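Local coordinates for ribosomal-protein-serine acetyltransferase, putative (Vibrio cholerae O1 biovar eltor, PDB 2FCK), which probably acetylates the N-terminal serine or alanine of a protein substrate, possibly ribosomal, as a member of the GNAT acetyltransferase family, at residues A[155-161]-A[173-179]; A[84-90]-A[100-106]; A[25-29]-A[49-55]. All coordinates share one frame. Where two conformers were deposited one is given. Residue numbers count along the deposited sequence, not the author numbering.

Contact 1: residues A[155-161]-A[173-179]; sequences ANREQLA and AGIVFSL. With NO3 (nitrate ion), chain F.
Ala155 CB packs against Phe177 CB at 3.8 Å and Leu179 CG at 4.0 Å, and Phe177 (chi1 m) brings its ring alongside Arg157, whose CB comes within 3.6 Å of Phe177 CE1. Further along the same face, Leu160 CD1 meets Ile175 CG1 at 4.1 Å. Helix 144-152 covers Phe177 and Ile175 from this side. On the face of Ala161, its CB lies 4.1 Å from Val176 CG2. The strands run antiparallel, axes 4.5 Å apart at 142°. Two pairs are hydrogen-bonded: Asn156 N to Ser178 O 2.8 Å with Ser178 N to Asn156 O 2.9 Å, and Ala161 N to Gly174 O 2.8 Å with Gly174 N to Ala161 O 3.0 Å; Arg157-Phe177 and Leu160-Ile175 are non-hydrogen-bonded pairs. Between them a beta bulge sets Glu158 and Gln159 both opposite Val176: Glu158 N reaches Val176 O at 2.7 Å and Val176 N reaches Gln159 O at 2.8 Å, with Glu158 at phi/psi -116/-116. These are the last two long strands of the GNAT fold, and the Glu158-Gln159 bulge faces the second subunit. Ser178 OG (chi1 p) donates to Glu158 OE2 at 3.0 Å, while Glu158 OE1 makes a salt bridge with Arg134. Water 1 joins Asn156 ND2 to Ser178 OG, 2.7 Å from each. Arg157 NH1 binds nitrate O1 at 3.1 Å and, weakly, O3 at 2.9 Å.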
# COMPACT_ATOMS: atom_id res chain seq x y z
N ALA A 155 0.50 -13.67 12.83
CA ALA A 155 1.13 -12.44 12.33
C ALA A 155 2.33 -12.11 13.17
O ALA A 155 2.44 -12.56 14.32
CB ALA A 155 0.14 -11.25 12.26
N ASN A 156 3.25 -11.37 12.57
CA ASN A 156 4.43 -10.93 13.30
C ASN A 156 4.38 -9.43 13.48
O ASN A 156 4.19 -8.69 12.52
CB ASN A 156 5.68 -11.33 12.53
CG ASN A 156 5.88 -12.84 12.51
OD1 ASN A 156 5.77 -13.53 13.54
ND2 ASN A 156 6.12 -13.38 11.32
N ARG A 157 4.57 -8.97 14.70
CA ARG A 157 4.57 -7.52 14.91
C ARG A 157 5.83 -6.91 14.34
O ARG A 157 6.94 -7.43 14.54
CB ARG A 157 4.45 -7.23 16.41
CG ARG A 157 4.53 -5.76 16.75
CD ARG A 157 4.95 -5.60 18.19
NE ARG A 157 3.96 -4.78 18.89
CZ ARG A 157 4.03 -3.46 18.98
NH1 ARG A 157 3.09 -2.77 19.60
NH2 ARG A 157 5.06 -2.83 18.44
N GLU A 158 5.64 -5.79 13.64
CA GLU A 158 6.74 -4.97 13.22
C GLU A 158 6.59 -3.65 13.94
O GLU A 158 6.60 -3.57 15.16
CB GLU A 158 6.78 -4.82 11.68
CG GLU A 158 7.04 -6.19 10.98
CD GLU A 158 6.97 -6.18 9.48
OE1 GLU A 158 6.77 -5.11 8.88
OE2 GLU A 158 7.16 -7.28 8.88
N GLN A 159 6.38 -2.60 13.18
CA GLN A 159 6.58 -1.29 13.67
C GLN A 159 5.38 -0.63 14.34
O GLN A 159 4.23 -1.00 14.08
CB GLN A 159 7.05 -0.43 12.50
CG GLN A 159 7.86 0.72 12.92
CD GLN A 159 9.35 0.45 13.04
OE1 GLN A 159 10.12 1.38 13.21
NE2 GLN A 159 9.75 -0.81 12.95
N LEU A 160 5.65 0.33 15.22
CA LEU A 160 4.68 1.31 15.57
C LEU A 160 4.97 2.45 14.57
O LEU A 160 6.04 3.08 14.63
CB LEU A 160 4.96 1.84 16.98
CG LEU A 160 4.04 2.97 17.47
CD1 LEU A 160 2.62 2.53 17.41
CD2 LEU A 160 4.41 3.31 18.96
N ALA A 161 4.04 2.69 13.67
CA ALA A 161 4.26 3.59 12.53
C ALA A 161 3.40 4.85 12.64
O ALA A 161 2.17 4.76 12.63
CB ALA A 161 3.95 2.85 11.29
N ALA A 173 -1.06 6.95 14.64
CA ALA A 173 0.02 5.94 14.71
C ALA A 173 -0.61 4.56 14.85
O ALA A 173 -1.55 4.37 15.66
CB ALA A 173 0.91 6.22 15.85
N GLY A 174 -0.20 3.62 13.99
CA GLY A 174 -0.71 2.22 14.06
C GLY A 174 0.40 1.20 14.12
O GLY A 174 1.52 1.43 13.68
N ILE A 175 0.08 0.06 14.75
CA ILE A 175 1.03 -1.02 14.81
C ILE A 175 0.85 -1.89 13.57
O ILE A 175 -0.25 -2.37 13.26
CB ILE A 175 0.77 -1.94 16.03
CG1 ILE A 175 0.72 -1.14 17.33
CG2 ILE A 175 1.80 -3.07 15.99
CD1 ILE A 175 0.12 -1.93 18.56
N VAL A 176 1.95 -2.11 12.86
CA VAL A 176 1.95 -2.93 11.66
C VAL A 176 2.34 -4.36 12.01
O VAL A 176 3.40 -4.57 12.63
CB VAL A 176 3.00 -2.35 10.66
CG1 VAL A 176 3.15 -3.25 9.45
CG2 VAL A 176 2.60 -0.90 10.33
N PHE A 177 1.47 -5.31 11.64
CA PHE A 177 1.80 -6.73 11.71
C PHE A 177 1.90 -7.25 10.27
O PHE A 177 1.13 -6.79 9.39
CB PHE A 177 0.67 -7.50 12.42
CG PHE A 177 0.49 -7.12 13.86
CD1 PHE A 177 1.02 -7.90 14.88
CD2 PHE A 177 -0.24 -5.96 14.17
CE1 PHE A 177 0.83 -7.53 16.20
CE2 PHE A 177 -0.46 -5.58 15.48
CZ PHE A 177 0.12 -6.37 16.53
N SER A 178 2.73 -8.28 10.06
CA SER A 178 2.82 -8.89 8.75
C SER A 178 2.55 -10.39 8.79
O SER A 178 2.75 -11.05 9.81
CB SER A 178 4.22 -8.67 8.15
OG SER A 178 5.16 -9.47 8.85
N LEU A 179 2.12 -10.90 7.64
CA LEU A 179 2.04 -12.33 7.40
C LEU A 179 2.72 -12.59 6.06
O LEU A 179 2.50 -11.84 5.10
CB LEU A 179 0.56 -12.75 7.27
CG LEU A 179 -0.29 -12.56 8.51
CD1 LEU A 179 -1.62 -11.92 8.17
CD2 LEU A 179 -0.48 -13.87 9.14
N NO3 F . 2.79 0.34 20.97
O1 NO3 F . 4.04 0.05 20.38
O2 NO3 F . 2.57 1.53 21.69
O3 NO3 F . 1.73 -0.57 20.86
O HOH W 1 5.69 -12.14 8.93

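Contact 2: residues A[84-90]-A[100-106]; sequences VGMVAIN and SLGYWIG. With NO3 (nitrate ion), chain C.
Gly85 adopts phi/psi 158/-163, angles that call for glycine, and a CB there would also clash with Trp104 O and Ile105 CD1. Beside it, selenomethionine Met86 (chi1 m) lays CB over the face of the Trp104 indole, 4.1 Å from the five-membered ring centroid, and CG 3.4 Å from Trp104 CZ2; SE makes an oblique Met-aromatic contact. Trp104 takes chi1 p. The strands are antiparallel, axes 4.5 Å apart at 154°. Met86-Trp104 (N to O 2.9 Å both ways) and Ala88-Gly102 (Ala88 N to Gly102 O 2.8 Å, Gly102 N to Ala88 O 2.9 Å) are hydrogen-bonded pairs; Gly106 N to Val84 O (3.0 Å) and Asn90 N to Ser100 O (2.7 Å) close the ends. This is the central hairpin of the GNAT sheet. Val87 CG1 packs on Tyr103 CB at 3.8 Å and Ile89 CG1 on Leu101 CD2 at 3.9 Å, on the face covered by helix 114-129. Ile105 N donates to nitrate O1 at 2.9 Å, on the strand edge where GNAT relatives bind acetyl-CoA.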
# COMPACT_ATOMS: atom_id res chain seq x y z
N VAL A 84 -21.46 -11.65 12.81
CA VAL A 84 -20.56 -11.62 14.00
C VAL A 84 -19.42 -10.63 13.89
O VAL A 84 -18.70 -10.36 14.88
CB VAL A 84 -19.96 -13.03 14.36
CG1 VAL A 84 -21.08 -14.05 14.49
CG2 VAL A 84 -18.94 -13.47 13.35
N GLY A 85 -19.26 -10.05 12.70
CA GLY A 85 -18.14 -9.15 12.46
C GLY A 85 -17.82 -9.02 10.99
O GLY A 85 -18.67 -9.37 10.12
N MSE A 86 -16.63 -8.51 10.69
CA MSE A 86 -16.20 -8.34 9.29
C MSE A 86 -14.71 -8.61 9.21
O MSE A 86 -13.95 -8.37 10.17
CB MSE A 86 -16.51 -6.94 8.81
CG MSE A 86 -18.01 -6.67 8.65
SE MSE A 86 -18.27 -4.92 7.78
CE MSE A 86 -18.08 -5.57 5.95
N VAL A 87 -14.29 -9.14 8.06
CA VAL A 87 -12.87 -9.21 7.71
C VAL A 87 -12.77 -8.60 6.32
O VAL A 87 -13.68 -8.78 5.49
CB VAL A 87 -12.31 -10.67 7.75
CG1 VAL A 87 -12.29 -11.22 9.22
CG2 VAL A 87 -13.06 -11.61 6.75
N ALA A 88 -11.70 -7.85 6.09
CA ALA A 88 -11.61 -7.16 4.80
C ALA A 88 -10.24 -7.16 4.21
O ALA A 88 -9.25 -7.02 4.95
CB ALA A 88 -12.09 -5.73 4.96
N ILE A 89 -10.18 -7.19 2.88
CA ILE A 89 -8.98 -6.70 2.18
C ILE A 89 -9.25 -5.22 1.94
O ILE A 89 -10.16 -4.85 1.16
CB ILE A 89 -8.72 -7.40 0.82
CG1 ILE A 89 -8.59 -8.92 1.00
CG2 ILE A 89 -7.41 -6.86 0.19
CD1 ILE A 89 -8.76 -9.72 -0.28
N ASN A 90 -8.49 -4.37 2.63
CA ASN A 90 -8.74 -2.95 2.53
C ASN A 90 -8.14 -2.34 1.29
O ASN A 90 -8.75 -1.44 0.73
CB ASN A 90 -8.15 -2.22 3.73
CG ASN A 90 -8.86 -2.48 4.99
OD1 ASN A 90 -10.08 -2.61 5.01
ND2 ASN A 90 -8.11 -2.51 6.09
N SER A 100 -3.43 -5.06 2.27
CA SER A 100 -3.78 -4.54 3.61
C SER A 100 -5.05 -5.18 4.11
O SER A 100 -6.06 -5.15 3.41
CB SER A 100 -4.08 -3.02 3.44
OG SER A 100 -5.05 -2.57 4.40
N LEU A 101 -5.01 -5.76 5.30
CA LEU A 101 -6.22 -6.39 5.85
C LEU A 101 -6.71 -5.62 7.07
O LEU A 101 -5.93 -4.96 7.83
CB LEU A 101 -5.93 -7.84 6.30
CG LEU A 101 -5.37 -8.82 5.27
CD1 LEU A 101 -5.43 -10.20 5.91
CD2 LEU A 101 -6.10 -8.85 3.96
N GLY A 102 -8.02 -5.72 7.28
CA GLY A 102 -8.62 -5.17 8.48
C GLY A 102 -9.71 -6.12 8.92
O GLY A 102 -10.09 -7.03 8.18
N TYR A 103 -10.20 -5.92 10.13
CA TYR A 103 -11.25 -6.78 10.65
C TYR A 103 -11.82 -6.20 11.95
O TYR A 103 -11.16 -5.36 12.60
CB TYR A 103 -10.75 -8.24 10.96
CG TYR A 103 -9.44 -8.19 11.76
CD1 TYR A 103 -9.46 -8.14 13.14
CD2 TYR A 103 -8.22 -8.15 11.10
CE1 TYR A 103 -8.22 -8.06 13.89
CE2 TYR A 103 -6.99 -8.07 11.81
CZ TYR A 103 -7.01 -8.02 13.18
OH TYR A 103 -5.80 -7.96 13.86
N TRP A 104 -13.00 -6.67 12.32
CA TRP A 104 -13.52 -6.36 13.65
C TRP A 104 -14.48 -7.48 13.98
O TRP A 104 -15.23 -7.93 13.15
CB TRP A 104 -14.14 -4.96 13.73
CG TRP A 104 -15.12 -4.58 12.66
CD1 TRP A 104 -14.88 -3.86 11.55
CD2 TRP A 104 -16.52 -4.90 12.66
NE1 TRP A 104 -16.06 -3.70 10.84
CE2 TRP A 104 -17.08 -4.33 11.51
CE3 TRP A 104 -17.35 -5.61 13.55
CZ2 TRP A 104 -18.44 -4.44 11.20
CZ3 TRP A 104 -18.70 -5.71 13.25
CH2 TRP A 104 -19.23 -5.14 12.08
N ILE A 105 -14.38 -8.01 15.20
CA ILE A 105 -15.20 -9.15 15.55
C ILE A 105 -15.79 -8.85 16.92
O ILE A 105 -15.08 -8.34 17.79
CB ILE A 105 -14.37 -10.49 15.65
CG1 ILE A 105 -13.60 -10.78 14.35
CG2 ILE A 105 -15.26 -11.66 16.07
CD1 ILE A 105 -14.50 -11.27 13.21
N GLY A 106 -17.08 -9.13 17.07
CA GLY A 106 -17.77 -8.89 18.33
C GLY A 106 -17.16 -9.75 19.42
O GLY A 106 -16.83 -10.92 19.20
N NO3 C . -11.36 -7.44 16.69
O1 NO3 C . -12.54 -6.80 17.02
O2 NO3 C . -10.29 -6.69 16.25
O3 NO3 C . -11.22 -8.82 16.78

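Contact 3: residues A[25-29]-A[49-55]; sequences AEELV and FSQQEAE
Ala25, in the first turn of its helix, points CB at the second helix: it lies 4.0 Å from Ala54 CB, 3.9 Å from Gln51 CG and 3.6 Å from Glu55 CG. With alanine on both sides, Ala25 CA and Ala54 CA lie 5.2 Å apart; the short helical axes pass 8.5 Å apart at 111°. Glu26 is peripheral; its CB touches Gln51 OE1 at 3.7 Å. Leu28 (chi1 t, chi2 p) reaches inward, CD2 4.1 Å from Ala54 CB and CG 4.5 Å from Phe49 CZ. Val29 (chi1 t) fills the angle between the helix start and the residue leading into it: CG2 is 3.6 Å from Phe49 CE2, 3.7 Å from Gln51 CA and 3.7 Å from Ala54 CB. No hydrogen bond crosses the interface, which is apolar at its centre. Ser50 N-caps the second helix, with Glu53 N donating to Ser50 OG at 3.1 Å. Two helices inserted between strands 15-18 and 71-77 are characteristic of the GNAT fold, and in relatives this region helps shape the acceptor-substrate site. Phe49 also rests on Ile32 and Arg33 of helix 25-33 and meets the Trp44 ring, while Ile58 of helix 51-66 continues the packing under Ala25 and Leu28.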
# COMPACT_ATOMS: atom_id res chain seq x y z
N ALA A 25 -29.21 -4.22 6.91
CA ALA A 25 -28.82 -3.04 7.68
C ALA A 25 -29.13 -3.21 9.17
O ALA A 25 -28.31 -2.86 10.02
CB ALA A 25 -29.51 -1.82 7.14
N GLU A 26 -30.32 -3.75 9.45
CA GLU A 26 -30.75 -4.06 10.81
C GLU A 26 -29.75 -4.97 11.53
O GLU A 26 -29.42 -4.73 12.70
CB GLU A 26 -32.18 -4.62 10.79
CG GLU A 26 -32.57 -5.56 11.92
CD GLU A 26 -34.08 -5.89 11.92
OE1 GLU A 26 -34.42 -7.09 11.88
OE2 GLU A 26 -34.89 -4.93 11.94
N GLU A 27 -29.30 -6.02 10.83
CA GLU A 27 -28.32 -6.97 11.34
C GLU A 27 -26.97 -6.31 11.66
O GLU A 27 -26.30 -6.66 12.63
CB GLU A 27 -28.13 -8.10 10.33
CG GLU A 27 -29.29 -9.11 10.27
CD GLU A 27 -30.46 -8.70 9.36
OE1 GLU A 27 -30.69 -7.49 9.10
OE2 GLU A 27 -31.18 -9.63 8.92
N LEU A 28 -26.58 -5.35 10.83
CA LEU A 28 -25.32 -4.63 11.05
C LEU A 28 -25.46 -3.69 12.27
O LEU A 28 -24.53 -3.56 13.07
CB LEU A 28 -24.93 -3.86 9.80
CG LEU A 28 -23.65 -3.00 9.93
CD1 LEU A 28 -22.46 -3.86 10.33
CD2 LEU A 28 -23.36 -2.24 8.63
N VAL A 29 -26.60 -3.03 12.36
CA VAL A 29 -26.91 -2.18 13.52
C VAL A 29 -26.87 -3.00 14.83
O VAL A 29 -26.17 -2.59 15.77
CB VAL A 29 -28.26 -1.45 13.36
CG1 VAL A 29 -28.81 -0.98 14.70
CG2 VAL A 29 -28.08 -0.29 12.41
N PHE A 49 -25.74 5.81 15.96
CA PHE A 49 -25.49 5.00 14.76
C PHE A 49 -26.80 4.51 14.14
O PHE A 49 -27.47 3.61 14.68
CB PHE A 49 -24.58 3.83 15.07
CG PHE A 49 -24.45 2.84 13.94
CD1 PHE A 49 -23.96 3.25 12.70
CD2 PHE A 49 -24.82 1.51 14.12
CE1 PHE A 49 -23.83 2.36 11.64
CE2 PHE A 49 -24.69 0.60 13.06
CZ PHE A 49 -24.20 1.04 11.82
N SER A 50 -27.14 5.10 13.01
CA SER A 50 -28.45 4.91 12.39
C SER A 50 -28.48 3.69 11.47
O SER A 50 -27.46 3.33 10.88
CB SER A 50 -28.83 6.17 11.61
OG SER A 50 -27.68 6.75 10.97
N GLN A 51 -29.65 3.08 11.32
CA GLN A 51 -29.86 2.12 10.24
C GLN A 51 -29.59 2.73 8.86
O GLN A 51 -29.12 2.03 7.97
CB GLN A 51 -31.26 1.52 10.30
CG GLN A 51 -31.64 0.78 9.02
CD GLN A 51 -32.83 -0.12 9.20
OE1 GLN A 51 -32.81 -1.04 10.01
NE2 GLN A 51 -33.88 0.12 8.41
N GLN A 52 -29.87 4.02 8.69
CA GLN A 52 -29.52 4.71 7.45
C GLN A 52 -28.01 4.84 7.26
O GLN A 52 -27.50 4.75 6.14
CB GLN A 52 -30.21 6.07 7.35
CG GLN A 52 -30.36 6.54 5.91
CD GLN A 52 -31.05 7.89 5.78
OE1 GLN A 52 -30.62 8.88 6.38
NE2 GLN A 52 -32.11 7.94 4.97
N GLU A 53 -27.29 5.06 8.36
CA GLU A 53 -25.83 4.98 8.35
C GLU A 53 -25.34 3.56 8.01
O GLU A 53 -24.40 3.40 7.24
CB GLU A 53 -25.25 5.45 9.68
CG GLU A 53 -24.56 6.81 9.58
CD GLU A 53 -23.28 6.76 8.72
OE1 GLU A 53 -22.75 7.85 8.36
OE2 GLU A 53 -22.81 5.64 8.39
N ALA A 54 -26.01 2.55 8.56
CA ALA A 54 -25.72 1.14 8.23
C ALA A 54 -25.94 0.89 6.72
O ALA A 54 -25.05 0.37 6.03
CB ALA A 54 -26.59 0.21 9.07
N GLU A 55 -27.10 1.29 6.21
CA GLU A 55 -27.39 1.20 4.78
C GLU A 55 -26.29 1.86 3.94
O GLU A 55 -25.80 1.26 2.99
CB GLU A 55 -28.75 1.80 4.44
CG GLU A 55 -29.91 0.95 4.87
CD GLU A 55 -31.25 1.64 4.71
OE1 GLU A 55 -31.30 2.78 4.18
OE2 GLU A 55 -32.26 1.01 5.10

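In the fold
Along the chain the order is contact 3, contact 2, contact 1. Contact 2 lies about 1 Å from the chain's centre, with the centres of contacts 1 and 3 some 16 and 17 Å from it and on opposite sides, 31 Å from each other. Contacts 1 and 2 belong to one mixed sheet: strand 134-139, parallel to 98-105 and antiparallel to 170-179, bridges them. Contact 3 reaches the central hairpin directly, Trp104 CH2 meeting Leu28 CD1 at 3.9 Å. The helical pair and the C-terminal strands thus stand at the two ends of a GNAT core, and contacts 1 and 2, but not contact 3, touch the second subunit.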